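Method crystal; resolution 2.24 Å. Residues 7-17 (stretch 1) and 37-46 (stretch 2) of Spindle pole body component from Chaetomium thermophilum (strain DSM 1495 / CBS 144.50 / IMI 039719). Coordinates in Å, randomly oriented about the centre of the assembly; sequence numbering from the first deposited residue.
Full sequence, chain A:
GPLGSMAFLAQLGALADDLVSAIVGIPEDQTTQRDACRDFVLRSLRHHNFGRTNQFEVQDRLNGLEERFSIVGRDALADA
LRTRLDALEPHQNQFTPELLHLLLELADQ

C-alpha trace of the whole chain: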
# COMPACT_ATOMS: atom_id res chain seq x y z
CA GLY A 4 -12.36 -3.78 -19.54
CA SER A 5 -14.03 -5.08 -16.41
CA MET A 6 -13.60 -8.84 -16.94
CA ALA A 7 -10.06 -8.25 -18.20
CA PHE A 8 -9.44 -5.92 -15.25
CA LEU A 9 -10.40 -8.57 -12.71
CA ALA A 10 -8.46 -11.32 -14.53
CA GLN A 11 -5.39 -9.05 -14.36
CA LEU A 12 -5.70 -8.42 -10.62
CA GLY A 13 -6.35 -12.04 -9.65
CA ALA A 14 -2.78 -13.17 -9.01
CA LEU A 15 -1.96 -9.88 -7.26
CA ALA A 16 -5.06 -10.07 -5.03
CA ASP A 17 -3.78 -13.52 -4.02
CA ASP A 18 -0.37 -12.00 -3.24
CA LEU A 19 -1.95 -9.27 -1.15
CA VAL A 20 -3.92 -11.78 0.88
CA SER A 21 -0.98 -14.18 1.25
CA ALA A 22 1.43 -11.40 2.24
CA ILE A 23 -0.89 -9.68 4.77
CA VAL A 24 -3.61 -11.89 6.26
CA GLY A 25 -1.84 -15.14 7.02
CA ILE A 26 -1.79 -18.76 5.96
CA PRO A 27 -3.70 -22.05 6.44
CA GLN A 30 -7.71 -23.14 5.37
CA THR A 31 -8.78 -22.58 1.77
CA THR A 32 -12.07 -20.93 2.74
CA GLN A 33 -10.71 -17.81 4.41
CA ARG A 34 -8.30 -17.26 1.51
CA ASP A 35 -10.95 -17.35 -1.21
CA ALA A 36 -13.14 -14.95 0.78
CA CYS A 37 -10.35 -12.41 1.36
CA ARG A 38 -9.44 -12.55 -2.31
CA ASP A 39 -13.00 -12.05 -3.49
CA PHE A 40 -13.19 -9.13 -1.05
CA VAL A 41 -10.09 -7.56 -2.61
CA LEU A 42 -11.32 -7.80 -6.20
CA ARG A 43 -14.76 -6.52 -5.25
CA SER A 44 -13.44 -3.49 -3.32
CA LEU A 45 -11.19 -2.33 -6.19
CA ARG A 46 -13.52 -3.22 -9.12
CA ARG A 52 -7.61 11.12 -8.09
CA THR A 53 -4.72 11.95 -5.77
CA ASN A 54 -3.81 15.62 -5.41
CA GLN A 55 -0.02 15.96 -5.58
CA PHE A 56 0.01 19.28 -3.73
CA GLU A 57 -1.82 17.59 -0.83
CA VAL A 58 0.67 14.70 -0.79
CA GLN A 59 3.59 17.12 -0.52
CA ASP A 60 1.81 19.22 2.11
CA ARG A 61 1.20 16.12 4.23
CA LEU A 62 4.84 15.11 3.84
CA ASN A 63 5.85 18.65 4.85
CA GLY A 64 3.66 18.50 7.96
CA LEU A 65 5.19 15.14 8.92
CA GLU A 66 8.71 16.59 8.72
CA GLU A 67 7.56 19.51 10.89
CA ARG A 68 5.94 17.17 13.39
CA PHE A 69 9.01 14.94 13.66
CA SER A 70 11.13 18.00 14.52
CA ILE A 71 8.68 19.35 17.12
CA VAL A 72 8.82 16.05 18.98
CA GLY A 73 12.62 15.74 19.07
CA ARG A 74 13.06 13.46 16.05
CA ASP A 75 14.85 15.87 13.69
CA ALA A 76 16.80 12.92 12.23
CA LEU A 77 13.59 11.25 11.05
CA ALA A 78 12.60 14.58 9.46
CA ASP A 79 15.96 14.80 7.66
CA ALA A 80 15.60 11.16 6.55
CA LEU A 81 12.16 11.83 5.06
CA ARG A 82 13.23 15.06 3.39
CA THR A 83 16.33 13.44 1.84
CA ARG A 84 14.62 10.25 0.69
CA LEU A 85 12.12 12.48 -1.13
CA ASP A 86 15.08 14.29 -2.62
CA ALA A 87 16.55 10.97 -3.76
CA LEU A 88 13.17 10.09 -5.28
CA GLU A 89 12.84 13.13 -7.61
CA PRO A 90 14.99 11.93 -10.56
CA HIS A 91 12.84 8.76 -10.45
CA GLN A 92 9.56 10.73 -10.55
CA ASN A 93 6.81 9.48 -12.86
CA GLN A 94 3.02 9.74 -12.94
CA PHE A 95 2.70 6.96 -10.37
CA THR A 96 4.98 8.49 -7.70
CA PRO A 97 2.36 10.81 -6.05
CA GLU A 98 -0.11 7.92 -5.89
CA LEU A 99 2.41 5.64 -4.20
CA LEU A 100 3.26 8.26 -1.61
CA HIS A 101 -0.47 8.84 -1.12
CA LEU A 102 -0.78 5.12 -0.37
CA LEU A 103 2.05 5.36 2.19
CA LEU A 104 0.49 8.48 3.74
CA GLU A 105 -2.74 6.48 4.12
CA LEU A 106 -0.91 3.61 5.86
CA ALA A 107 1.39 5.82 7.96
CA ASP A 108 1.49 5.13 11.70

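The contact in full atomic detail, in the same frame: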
# COMPACT_ATOMS: atom_id res chain seq x y z
N ALA A 7 -11.52 -8.28 -18.08
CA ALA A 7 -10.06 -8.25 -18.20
C ALA A 7 -9.41 -7.61 -16.98
O ALA A 7 -8.36 -8.06 -16.52
CB ALA A 7 -9.66 -7.51 -19.48
N PHE A 8 -10.02 -6.56 -16.42
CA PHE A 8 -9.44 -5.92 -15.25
C PHE A 8 -9.36 -6.89 -14.08
O PHE A 8 -8.33 -6.98 -13.40
CB PHE A 8 -10.25 -4.68 -14.86
CG PHE A 8 -9.69 -3.94 -13.67
CD1 PHE A 8 -8.44 -3.34 -13.75
CD2 PHE A 8 -10.43 -3.80 -12.50
CE1 PHE A 8 -7.91 -2.63 -12.66
CE2 PHE A 8 -9.92 -3.09 -11.41
CZ PHE A 8 -8.66 -2.51 -11.49
N LEU A 9 -10.44 -7.63 -13.83
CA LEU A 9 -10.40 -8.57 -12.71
C LEU A 9 -9.42 -9.71 -12.98
O LEU A 9 -8.64 -10.08 -12.10
CB LEU A 9 -11.81 -9.09 -12.41
CG LEU A 9 -12.69 -8.17 -11.52
CD1 LEU A 9 -11.94 -7.69 -10.29
CD2 LEU A 9 -13.22 -6.98 -12.28
N ALA A 10 -9.42 -10.26 -14.20
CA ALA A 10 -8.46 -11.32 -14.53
C ALA A 10 -7.02 -10.88 -14.28
O ALA A 10 -6.18 -11.70 -13.89
CB ALA A 10 -8.61 -11.73 -16.00
N GLN A 11 -6.73 -9.60 -14.49
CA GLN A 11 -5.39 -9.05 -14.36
C GLN A 11 -4.99 -8.82 -12.91
O GLN A 11 -3.80 -8.80 -12.59
CB GLN A 11 -5.32 -7.75 -15.15
CG GLN A 11 -4.26 -6.76 -14.79
CD GLN A 11 -4.42 -5.49 -15.59
OE1 GLN A 11 -3.82 -4.47 -15.28
NE2 GLN A 11 -5.25 -5.54 -16.63
N LEU A 12 -5.97 -8.67 -12.03
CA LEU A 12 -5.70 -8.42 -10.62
C LEU A 12 -5.68 -9.70 -9.81
O LEU A 12 -5.25 -9.67 -8.64
CB LEU A 12 -6.76 -7.46 -10.06
CG LEU A 12 -6.44 -5.97 -9.96
CD1 LEU A 12 -5.94 -5.40 -11.28
CD2 LEU A 12 -7.70 -5.22 -9.49
N GLY A 13 -6.12 -10.81 -10.40
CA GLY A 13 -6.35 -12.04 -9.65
C GLY A 13 -5.12 -12.53 -8.92
O GLY A 13 -5.16 -12.78 -7.71
N ALA A 14 -4.01 -12.68 -9.64
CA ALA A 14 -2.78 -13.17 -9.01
C ALA A 14 -2.26 -12.19 -7.96
O ALA A 14 -1.70 -12.60 -6.95
CB ALA A 14 -1.70 -13.43 -10.07
N LEU A 15 -2.41 -10.89 -8.22
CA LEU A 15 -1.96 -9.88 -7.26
C LEU A 15 -2.86 -9.83 -6.03
O LEU A 15 -2.37 -9.59 -4.92
CB LEU A 15 -1.88 -8.51 -7.94
CG LEU A 15 -0.84 -8.31 -9.04
CD1 LEU A 15 -1.18 -7.11 -9.89
CD2 LEU A 15 0.60 -8.19 -8.47
N ALA A 16 -4.18 -10.01 -6.20
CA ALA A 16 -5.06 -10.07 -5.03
C ALA A 16 -4.65 -11.23 -4.13
O ALA A 16 -4.58 -11.07 -2.91
CB ALA A 16 -6.52 -10.22 -5.46
N ASP A 17 -4.36 -12.38 -4.73
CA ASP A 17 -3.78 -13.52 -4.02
C ASP A 17 -2.52 -13.14 -3.26
O ASP A 17 -2.31 -13.58 -2.12
CB ASP A 17 -3.44 -14.66 -5.00
CG ASP A 17 -4.65 -15.44 -5.48
OD1 ASP A 17 -4.76 -15.68 -6.71
OD2 ASP A 17 -5.45 -15.90 -4.64
N CYS A 37 -11.18 -13.61 1.37
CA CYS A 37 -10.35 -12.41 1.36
C CYS A 37 -10.05 -11.96 -0.06
O CYS A 37 -10.05 -10.76 -0.38
CB CYS A 37 -9.05 -12.67 2.12
SG CYS A 37 -9.21 -12.94 3.90
N ARG A 38 -9.80 -12.91 -0.94
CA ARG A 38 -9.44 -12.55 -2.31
C ARG A 38 -10.64 -11.99 -3.06
O ARG A 38 -10.51 -11.02 -3.82
CB ARG A 38 -8.89 -13.77 -3.01
CG ARG A 38 -9.11 -13.73 -4.39
CD ARG A 38 -7.93 -14.27 -5.05
NE ARG A 38 -7.90 -14.20 -6.38
CZ ARG A 38 -8.43 -15.04 -7.09
NH1 ARG A 38 -9.05 -15.97 -6.59
NH2 ARG A 38 -8.36 -14.94 -8.32
N ASP A 39 -11.80 -12.62 -2.91
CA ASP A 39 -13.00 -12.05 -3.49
C ASP A 39 -13.27 -10.65 -2.94
O ASP A 39 -13.65 -9.74 -3.69
CB ASP A 39 -14.19 -12.99 -3.23
CG ASP A 39 -15.51 -12.35 -3.51
OD1 ASP A 39 -15.89 -12.30 -4.71
OD2 ASP A 39 -16.16 -11.87 -2.55
N PHE A 40 -13.05 -10.46 -1.63
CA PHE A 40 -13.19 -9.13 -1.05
C PHE A 40 -12.27 -8.12 -1.72
O PHE A 40 -12.65 -6.96 -1.91
CB PHE A 40 -12.92 -9.15 0.45
CG PHE A 40 -12.52 -7.82 1.01
CD1 PHE A 40 -13.44 -6.79 1.14
CD2 PHE A 40 -11.21 -7.58 1.40
CE1 PHE A 40 -13.07 -5.57 1.64
CE2 PHE A 40 -10.85 -6.37 1.90
CZ PHE A 40 -11.78 -5.36 2.02
N VAL A 41 -11.04 -8.54 -2.06
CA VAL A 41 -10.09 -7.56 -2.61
C VAL A 41 -10.51 -7.14 -4.01
O VAL A 41 -10.49 -5.95 -4.35
CB VAL A 41 -8.66 -8.11 -2.61
CG1 VAL A 41 -7.76 -7.14 -3.34
CG2 VAL A 41 -8.16 -8.34 -1.21
N LEU A 42 -10.91 -8.10 -4.83
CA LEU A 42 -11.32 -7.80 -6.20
C LEU A 42 -12.60 -6.98 -6.22
O LEU A 42 -12.75 -6.08 -7.06
CB LEU A 42 -11.50 -9.09 -6.98
CG LEU A 42 -10.19 -9.83 -7.20
CD1 LEU A 42 -10.49 -11.27 -7.53
CD2 LEU A 42 -9.44 -9.16 -8.31
N ARG A 43 -13.52 -7.27 -5.31
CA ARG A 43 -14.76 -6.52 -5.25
C ARG A 43 -14.52 -5.07 -4.81
O ARG A 43 -15.09 -4.14 -5.39
CB ARG A 43 -15.74 -7.21 -4.30
CG ARG A 43 -17.16 -7.28 -4.83
CD ARG A 43 -18.14 -7.55 -3.70
NE ARG A 43 -18.10 -8.94 -3.26
CZ ARG A 43 -19.04 -9.50 -2.51
NH1 ARG A 43 -20.09 -8.79 -2.10
NH2 ARG A 43 -18.93 -10.79 -2.16
N SER A 44 -13.66 -4.85 -3.81
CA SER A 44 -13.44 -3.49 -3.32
C SER A 44 -12.80 -2.60 -4.38
O SER A 44 -13.10 -1.40 -4.44
CB SER A 44 -12.57 -3.50 -2.06
OG SER A 44 -13.07 -4.44 -1.13
N LEU A 45 -11.91 -3.14 -5.21
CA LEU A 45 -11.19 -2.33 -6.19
C LEU A 45 -11.84 -2.29 -7.57
O LEU A 45 -11.37 -1.54 -8.43
CB LEU A 45 -9.76 -2.85 -6.34
CG LEU A 45 -8.98 -3.18 -5.07
CD1 LEU A 45 -7.70 -3.89 -5.46
CD2 LEU A 45 -8.67 -1.92 -4.28
N ARG A 46 -12.90 -3.07 -7.80
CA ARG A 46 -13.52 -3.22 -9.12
C ARG A 46 -13.76 -1.90 -9.84
O ARG A 46 -13.25 -1.68 -10.94
CB ARG A 46 -14.84 -3.98 -8.99
CG ARG A 46 -14.88 -5.30 -9.75
CD ARG A 46 -15.89 -6.29 -9.14
NE ARG A 46 -17.24 -5.74 -9.04
CZ ARG A 46 -18.29 -6.41 -8.58
NH1 ARG A 46 -18.15 -7.67 -8.18
NH2 ARG A 46 -19.48 -5.83 -8.52

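What fills the centre of the contact? Leu-42 does, as a knob seated among Leu-9, Leu-12, Gly-13 and Ala-16, and the two stretches together bury 511 Å². Its CA-to-CB bond points sideways, but its m,t rotamer brings the end of the chain nearer: Leu-42 CD2 lies 3.5 Å from Leu-9 CD1 and 3.6 Å from Leu-12 CB.

How do small residues serve this packing? Ala-16 points toward the other helix, and its short side chain lets the backbones draw close, with Ala-16 CA 5.7 Å from Arg-38 CA. Ala-16 CB reaches Val-41 CG1 at 3.9 Å and Leu-42 CG at 4.1 Å. Gly-13 leaves room for the arginine: an ideal CB there would sit a tight 3.3 Å from Arg-38 NH2.

What closes the end near Phe-8? Leu-12 CD2 meets Leu-45 CD1 at 4.2 Å, while the Phe-8 ring presents its edge to a carbonyl, CE2 lying 3.7 Å from Leu-45 O. The aliphatic part of Arg-46, though poorly ordered, covers Leu-9, with CG 3.5 Å from Leu-9 CD2.

Where does polarity enter? Arg-38 NE gives a weak hydrogen bond to Gly-13 O at 3.4 Å. Arg-38 also forms a salt bridge with Asp-17, Arg-38 NE to Asp-17 OD2 3.5 Å, by charge alone, because that oxygen lies well out of the guanidinium plane.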